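Local coordinates for protein cystatin-2 (PDB 3L0R) that inhibits cysteine proteinases of the cathepsin type, both endopeptidases and exopeptidases, as a secreted salivary cystatin of a soft tick, at residues 54-60 / 86-92; 49-53 / 91-97; 61-65 / 76-82. One frame throughout, in Å; residues are numbered along the deposited sequence.

Contact 1: 54-60 / 86-92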
# COMPACT_ATOMS: atom_id res chain seq x y z
N TYR A 54 -3.15 7.94 -5.71
CA TYR A 54 -3.31 6.50 -5.99
C TYR A 54 -4.18 5.94 -4.91
O TYR A 54 -3.85 6.06 -3.72
CB TYR A 54 -1.98 5.77 -6.01
CG TYR A 54 -1.06 6.26 -7.11
CD1 TYR A 54 -1.04 5.63 -8.36
CD2 TYR A 54 -0.23 7.39 -6.91
CE1 TYR A 54 -0.21 6.09 -9.39
CE2 TYR A 54 0.59 7.84 -7.91
CZ TYR A 54 0.60 7.20 -9.15
OH TYR A 54 1.40 7.64 -10.15
N LYS A 55 -5.32 5.39 -5.33
CA LYS A 55 -6.23 4.68 -4.43
C LYS A 55 -6.14 3.15 -4.66
O LYS A 55 -6.61 2.61 -5.67
CB LYS A 55 -7.64 5.24 -4.57
CG LYS A 55 -8.69 4.48 -3.74
CD LYS A 55 -9.67 5.41 -3.10
CE LYS A 55 -10.68 5.91 -4.07
NZ LYS A 55 -11.37 7.09 -3.52
N LEU A 56 -5.54 2.46 -3.70
CA LEU A 56 -5.32 1.03 -3.80
C LEU A 56 -6.16 0.25 -2.80
O LEU A 56 -6.10 0.50 -1.58
CB LEU A 56 -3.83 0.71 -3.60
CG LEU A 56 -2.82 1.73 -4.16
CD1 LEU A 56 -1.46 1.49 -3.57
CD2 LEU A 56 -2.76 1.72 -5.71
N THR A 57 -6.97 -0.66 -3.33
CA THR A 57 -7.70 -1.63 -2.57
C THR A 57 -6.84 -2.90 -2.59
O THR A 57 -6.55 -3.49 -3.65
CB THR A 57 -9.12 -1.86 -3.17
OG1 THR A 57 -9.77 -0.60 -3.35
CG2 THR A 57 -9.99 -2.72 -2.26
N ILE A 58 -6.37 -3.28 -1.40
CA ILE A 58 -5.39 -4.34 -1.25
C ILE A 58 -5.78 -5.29 -0.14
O ILE A 58 -6.55 -4.94 0.76
CB ILE A 58 -3.98 -3.78 -0.94
CG1 ILE A 58 -3.91 -3.30 0.52
CG2 ILE A 58 -3.59 -2.66 -1.96
CD1 ILE A 58 -2.88 -2.20 0.79
N GLU A 59 -5.27 -6.51 -0.24
CA GLU A 59 -5.33 -7.46 0.87
C GLU A 59 -4.00 -7.53 1.57
O GLU A 59 -2.95 -7.66 0.94
CB GLU A 59 -5.78 -8.83 0.40
CG GLU A 59 -7.25 -8.84 0.06
CD GLU A 59 -7.69 -10.11 -0.61
OE1 GLU A 59 -6.83 -10.98 -0.88
OE2 GLU A 59 -8.91 -10.22 -0.88
N ILE A 60 -4.06 -7.41 2.90
CA ILE A 60 -2.86 -7.42 3.72
C ILE A 60 -2.87 -8.57 4.70
O ILE A 60 -3.92 -9.18 4.97
CB ILE A 60 -2.63 -6.06 4.46
CG1 ILE A 60 -3.62 -5.89 5.62
CG2 ILE A 60 -2.66 -4.90 3.45
CD1 ILE A 60 -3.28 -4.76 6.58
N SER A 86 -6.71 -9.29 5.23
CA SER A 86 -7.53 -8.12 5.57
C SER A 86 -7.53 -7.17 4.40
O SER A 86 -6.49 -6.94 3.77
CB SER A 86 -7.02 -7.40 6.81
OG SER A 86 -7.01 -8.27 7.93
N THR A 87 -8.69 -6.61 4.12
CA THR A 87 -8.86 -5.74 2.99
C THR A 87 -8.76 -4.30 3.45
O THR A 87 -9.46 -3.90 4.38
CB THR A 87 -10.21 -6.03 2.32
OG1 THR A 87 -10.19 -7.39 1.85
CG2 THR A 87 -10.48 -5.10 1.15
N CYS A 88 -7.87 -3.54 2.82
CA CYS A 88 -7.68 -2.14 3.15
C CYS A 88 -7.74 -1.28 1.90
O CYS A 88 -7.52 -1.77 0.79
CB CYS A 88 -6.33 -1.90 3.84
SG CYS A 88 -5.98 -2.96 5.24
N VAL A 89 -8.02 0.00 2.11
CA VAL A 89 -7.96 1.00 1.05
C VAL A 89 -6.89 2.02 1.45
O VAL A 89 -7.01 2.69 2.49
CB VAL A 89 -9.34 1.68 0.78
CG1 VAL A 89 -9.21 2.76 -0.29
CG2 VAL A 89 -10.37 0.66 0.36
N ALA A 90 -5.85 2.12 0.62
CA ALA A 90 -4.76 3.07 0.82
C ALA A 90 -4.77 4.16 -0.25
O ALA A 90 -4.85 3.87 -1.45
CB ALA A 90 -3.42 2.35 0.84
N VAL A 91 -4.69 5.41 0.20
CA VAL A 91 -4.51 6.54 -0.69
C VAL A 91 -3.13 7.14 -0.46
O VAL A 91 -2.78 7.54 0.66
CB VAL A 91 -5.62 7.62 -0.54
CG1 VAL A 91 -5.40 8.75 -1.56
CG2 VAL A 91 -7.01 7.00 -0.71
N ILE A 92 -2.35 7.14 -1.55
CA ILE A 92 -1.02 7.74 -1.63
C ILE A 92 -1.07 8.96 -2.52
O ILE A 92 -1.53 8.89 -3.67
CB ILE A 92 0.07 6.76 -2.21
CG1 ILE A 92 0.24 5.54 -1.33
CG2 ILE A 92 1.43 7.46 -2.39
CD1 ILE A 92 -0.44 4.35 -1.84
O HOH W 1 -4.62 -10.26 8.11
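Y54 and I92 form one rung of an antiparallel ladder in which every second pair bonds in both directions. Y54 N donates to I92 O at 2.8 Å, and Y54 O accepts from I92 N; L56 with A90, I58 with C88 and I60 with S86 repeat the pattern and satisfy these peptides. The L56 N to A90 O bond is nearly straight (2.7 Å, 174° at the hydrogen). In the alternate pairs the peptides of K55, T57 and E59 turn the other way and bond to strand 34-48. This is the middle of the cystatin sheet, which wraps around helix 15-25, and Y54, L56 and I58 suit it by packing apolar surface on that helix. L56 CD1 meets I92 CD1 at 3.5 Å. The chi1 of I60 (74°) places CG1 between backbone N and carbonyl carbon, and from there CD1 touches C88 SG at 3.5 Å; that sulfur is disulfide-bonded to C108. On this face a water bonds to S86 OG at 3.1 Å and donates only weakly to I60 O, which already accepts from S86 N. The opposite face, with K55, T57, E59 and T87 beside V89 and V91, is mixed and partly exposed. E59 OE2 forms a salt bridge with K42, whose NZ also bonds weakly with T87 OG1. K55 lays CD against V89 CG1 and V91 CG2, both at 3.9 Å, and its ammonium end makes a cation-pi contact with W7.

Contact 2: 49-53 / 91-97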
# COMPACT_ATOMS: atom_id res chain seq x y z
N VAL A 49 -4.17 15.47 -9.57
CA VAL A 49 -4.25 16.71 -8.79
C VAL A 49 -2.94 17.50 -8.99
O VAL A 49 -2.36 17.46 -10.08
CB VAL A 49 -4.57 16.41 -7.29
CG1 VAL A 49 -6.05 16.00 -7.12
CG2 VAL A 49 -3.62 15.32 -6.75
N ALA A 50 -2.46 18.24 -7.98
CA ALA A 50 -1.14 18.87 -8.13
C ALA A 50 -0.08 17.82 -7.83
O ALA A 50 0.66 17.91 -6.85
CB ALA A 50 -0.99 20.09 -7.23
N GLY A 51 -0.00 16.82 -8.72
CA GLY A 51 0.59 15.52 -8.46
C GLY A 51 -0.46 14.46 -8.79
O GLY A 51 -1.41 14.72 -9.54
N MET A 52 -0.29 13.26 -8.22
CA MET A 52 -1.17 12.11 -8.46
C MET A 52 -1.63 11.47 -7.15
O MET A 52 -0.83 11.26 -6.24
CB MET A 52 -0.44 11.05 -9.27
CG MET A 52 -0.22 11.39 -10.74
SD MET A 52 -1.76 11.33 -11.69
CE MET A 52 -2.38 9.78 -11.13
N ASN A 53 -2.92 11.16 -7.09
CA ASN A 53 -3.46 10.32 -6.04
C ASN A 53 -3.59 8.89 -6.53
O ASN A 53 -4.08 8.66 -7.64
CB ASN A 53 -4.82 10.81 -5.57
CG ASN A 53 -4.72 12.00 -4.69
OD1 ASN A 53 -3.81 12.10 -3.85
ND2 ASN A 53 -5.65 12.94 -4.86
N VAL A 91 -4.69 5.41 0.20
CA VAL A 91 -4.51 6.54 -0.69
C VAL A 91 -3.13 7.14 -0.46
O VAL A 91 -2.78 7.54 0.66
CB VAL A 91 -5.62 7.62 -0.54
CG1 VAL A 91 -5.40 8.75 -1.56
CG2 VAL A 91 -7.01 7.00 -0.71
N ILE A 92 -2.35 7.14 -1.55
CA ILE A 92 -1.02 7.74 -1.63
C ILE A 92 -1.07 8.96 -2.52
O ILE A 92 -1.53 8.89 -3.67
CB ILE A 92 0.07 6.76 -2.21
CG1 ILE A 92 0.24 5.54 -1.33
CG2 ILE A 92 1.43 7.46 -2.39
CD1 ILE A 92 -0.44 4.35 -1.84
N TYR A 93 -0.58 10.07 -1.96
CA TYR A 93 -0.35 11.32 -2.64
C TYR A 93 1.12 11.41 -3.06
O TYR A 93 2.02 11.32 -2.22
CB TYR A 93 -0.68 12.45 -1.67
CG TYR A 93 -0.67 13.82 -2.29
CD1 TYR A 93 -1.31 14.07 -3.49
CD2 TYR A 93 -0.03 14.87 -1.67
CE1 TYR A 93 -1.31 15.32 -4.06
CE2 TYR A 93 -0.03 16.13 -2.24
CZ TYR A 93 -0.68 16.34 -3.44
OH TYR A 93 -0.70 17.59 -4.02
N HIS A 94 1.35 11.59 -4.37
CA HIS A 94 2.68 11.64 -4.96
C HIS A 94 2.92 13.00 -5.62
O HIS A 94 2.14 13.44 -6.47
CB HIS A 94 2.84 10.51 -6.00
CG HIS A 94 4.23 10.35 -6.55
ND1 HIS A 94 4.48 9.81 -7.80
CD2 HIS A 94 5.45 10.64 -6.03
CE1 HIS A 94 5.79 9.78 -8.02
NE2 HIS A 94 6.39 10.27 -6.95
N VAL A 95 4.00 13.68 -5.21
CA VAL A 95 4.43 14.90 -5.89
C VAL A 95 5.78 14.58 -6.55
O VAL A 95 6.84 14.76 -5.93
CB VAL A 95 4.54 16.08 -4.91
CG1 VAL A 95 5.03 17.36 -5.61
CG2 VAL A 95 3.20 16.29 -4.21
N PRO A 96 5.76 14.11 -7.81
CA PRO A 96 6.96 13.54 -8.43
C PRO A 96 8.15 14.52 -8.50
O PRO A 96 9.30 14.11 -8.27
CB PRO A 96 6.49 13.12 -9.84
CG PRO A 96 5.01 13.02 -9.74
CD PRO A 96 4.62 14.10 -8.73
N TRP A 97 7.88 15.78 -8.80
CA TRP A 97 8.95 16.76 -8.95
C TRP A 97 9.60 17.15 -7.62
O TRP A 97 10.63 17.85 -7.60
CB TRP A 97 8.47 17.99 -9.73
CG TRP A 97 7.20 18.56 -9.23
CD1 TRP A 97 7.05 19.56 -8.32
CD2 TRP A 97 5.88 18.13 -9.59
NE1 TRP A 97 5.72 19.80 -8.10
CE2 TRP A 97 4.97 18.94 -8.87
CE3 TRP A 97 5.38 17.15 -10.47
CZ2 TRP A 97 3.58 18.80 -8.99
CZ3 TRP A 97 4.00 17.00 -10.59
CH2 TRP A 97 3.11 17.83 -9.85
O HOH W 2 -2.88 18.45 -5.20
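This is a surface contact at one end of the sheet, where the start of strand 52-66 and the loop before it lie against the end of strand 86-95 and the turn that follows. The QVVAG loop and the P96-W97 turn match the two hairpin loops that, with the N-terminal segment, form the wedge entering the protease cleft in cystatins. A last antiparallel pair ties them: M52 N donates to H94 O at 3.0 Å, and H94 N returns a bond to M52 O. G51 must be glycine: a CB would strike H94 O, 3.3 Å from G51 CA, and at these backbone angles also jam against the A50 carbonyl. With CG anti to the backbone N (chi1 -172°), the Y93 ring lies along the loop, its CE1 edge taking V49 CG2 in plane at 3.5 Å. N53 OD1 sits 3.2 Å from Y93 CD1, the amide turned 44° from the ring, while N53 ND2 bonds to Q47. The phenol OH reaches a water at 2.6 Å, which accepts from A50 N. A leucine in place of Y93 would probably leave V49 without its aromatic partner and this water without its phenol anchor. W97 CH2 lies 3.5 Å from G51 N. With just one bonded pair across, the loop's shape probably depends also on the inverse gamma turn centred on A50 and on aromatic packing.

Contact 3: 61-65 / 76-82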
# COMPACT_ATOMS: atom_id res chain seq x y z
N SER A 61 -1.69 -8.86 5.24
CA SER A 61 -1.49 -9.99 6.13
C SER A 61 -0.24 -9.71 6.93
O SER A 61 0.71 -9.15 6.38
CB SER A 61 -1.29 -11.29 5.33
OG SER A 61 -1.70 -12.42 6.07
N PRO A 62 -0.22 -10.06 8.22
CA PRO A 62 1.00 -9.90 9.03
C PRO A 62 2.19 -10.66 8.44
O PRO A 62 2.04 -11.83 8.05
CB PRO A 62 0.62 -10.49 10.39
CG PRO A 62 -0.90 -10.47 10.42
CD PRO A 62 -1.34 -10.63 9.00
N SER A 63 3.35 -10.00 8.39
CA SER A 63 4.60 -10.58 7.86
C SER A 63 5.48 -11.22 8.94
O SER A 63 5.20 -11.14 10.12
CB SER A 63 5.42 -9.54 7.08
OG SER A 63 6.15 -8.67 7.95
N VAL A 64 6.55 -11.86 8.49
CA VAL A 64 7.53 -12.45 9.38
C VAL A 64 8.51 -11.41 9.95
O VAL A 64 9.29 -11.72 10.85
CB VAL A 64 8.31 -13.55 8.66
CG1 VAL A 64 7.39 -14.74 8.30
CG2 VAL A 64 9.02 -12.98 7.41
N CYS A 65 8.46 -10.18 9.44
CA CYS A 65 9.41 -9.14 9.87
C CYS A 65 8.98 -8.38 11.10
O CYS A 65 7.96 -7.71 11.10
CB CYS A 65 9.69 -8.15 8.76
SG CYS A 65 10.54 -8.84 7.35
N GLN A 76 11.66 -9.83 1.67
CA GLN A 76 12.02 -10.50 2.90
C GLN A 76 10.77 -10.73 3.73
O GLN A 76 10.56 -11.81 4.27
CB GLN A 76 13.04 -9.65 3.66
CG GLN A 76 14.23 -10.39 4.21
CD GLN A 76 14.84 -11.36 3.21
OE1 GLN A 76 15.20 -10.98 2.09
NE2 GLN A 76 14.93 -12.63 3.60
N CYS A 77 9.93 -9.71 3.79
CA CYS A 77 8.78 -9.71 4.70
C CYS A 77 7.55 -10.32 4.05
O CYS A 77 6.58 -9.64 3.76
CB CYS A 77 8.49 -8.29 5.19
SG CYS A 77 9.96 -7.51 5.89
N VAL A 78 7.63 -11.63 3.81
CA VAL A 78 6.50 -12.40 3.33
C VAL A 78 5.47 -12.55 4.46
O VAL A 78 5.81 -12.39 5.64
CB VAL A 78 6.96 -13.78 2.80
CG1 VAL A 78 7.75 -13.62 1.50
CG2 VAL A 78 7.78 -14.55 3.86
N PRO A 79 4.19 -12.82 4.11
CA PRO A 79 3.17 -13.15 5.10
C PRO A 79 3.56 -14.33 5.98
O PRO A 79 4.13 -15.30 5.47
CB PRO A 79 1.97 -13.55 4.24
CG PRO A 79 2.16 -12.83 2.97
CD PRO A 79 3.64 -12.80 2.74
N LYS A 80 3.24 -14.27 7.27
CA LYS A 80 3.32 -15.48 8.11
C LYS A 80 2.44 -16.60 7.52
O LYS A 80 2.82 -17.78 7.49
CB LYS A 80 2.86 -15.20 9.54
CG LYS A 80 3.69 -14.21 10.31
CD LYS A 80 2.93 -13.71 11.54
CE LYS A 80 3.79 -12.81 12.42
NZ LYS A 80 4.57 -13.58 13.42
N ASP A 81 1.28 -16.18 7.03
CA ASP A 81 0.20 -17.07 6.60
C ASP A 81 -0.74 -16.25 5.72
O ASP A 81 -1.55 -15.45 6.23
CB ASP A 81 -0.54 -17.64 7.83
CG ASP A 81 -1.71 -18.52 7.47
OD1 ASP A 81 -2.10 -18.58 6.28
OD2 ASP A 81 -2.26 -19.16 8.39
N ALA A 82 -0.62 -16.44 4.41
CA ALA A 82 -1.27 -15.54 3.42
C ALA A 82 -2.78 -15.77 3.31
O ALA A 82 -3.51 -14.93 2.75
CB ALA A 82 -0.58 -15.65 2.04
O HOH W 3 -0.19 -13.60 7.98
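The C65-C77 disulfide marks this contact, where the far end of strand 52-66 holds the irregular segment 76-82 that leads toward strand 86-95; it is the first of the two disulfides characteristic of secreted, type 2 cystatins. C65 SG and C77 SG are joined at 2.1 Å, and the bridge has a relaxed, nearly perpendicular chi3 of -92°. Two backbone bonds extend the join. V64 N donates to V78 O at 3.0 Å, arriving almost along the C=O axis, and K80 N donates to P62 O at 2.8 Å. P79, between these partners, sits at a bridge to S63 where no amide hydrogen is called for, which a proline can accept, and its CB rests near S61 CB. S63 suits its buried place because a hydroxyl can serve two partners: with OG between the backbone N and the carbonyl carbon (chi1 79°), it accepts from C65 N at 3.1 Å in an ST turn and also bonds to Y35 O on strand 34-48. V64 lies on the exposed side, its CG2 meeting V78 CG2 at 4.1 Å. The aliphatic chain of K80 runs past the S63 carbonyl, CE 3.2 Å from S63 O, and the lysine makes a cation-pi contact with F34. The hydroxyl of S61 bonds to Q84 O. One water completes the join: it donates to S61 OG at 2.7 Å and to P62 O, the same carbonyl that K80 N uses, and accepts from D81 N.

One segment of each contact lies on or leads into strand 52-66. Contact 2 takes the preceding loop and the strand's first residues, contact 1 its middle and contact 3 its far end; contacts 1 and 2 also share strand 86-95, with V91 and I92 in both. Their centres are about 16 Å apart, and they touch where the Y54 ring packs on H94 CB. Contact 3 centres about 17 Å from contact 1; contacts 2 and 3, with centres about 28 Å apart, lie on opposite sides of the chain's centre and do not touch. Along the sequence the first segments run 2, 1, 3 and the second segments in reverse, as in a long hairpin. The sheet core thus separates the presumed protease-facing loops from the end held by the C65-C77 disulfide.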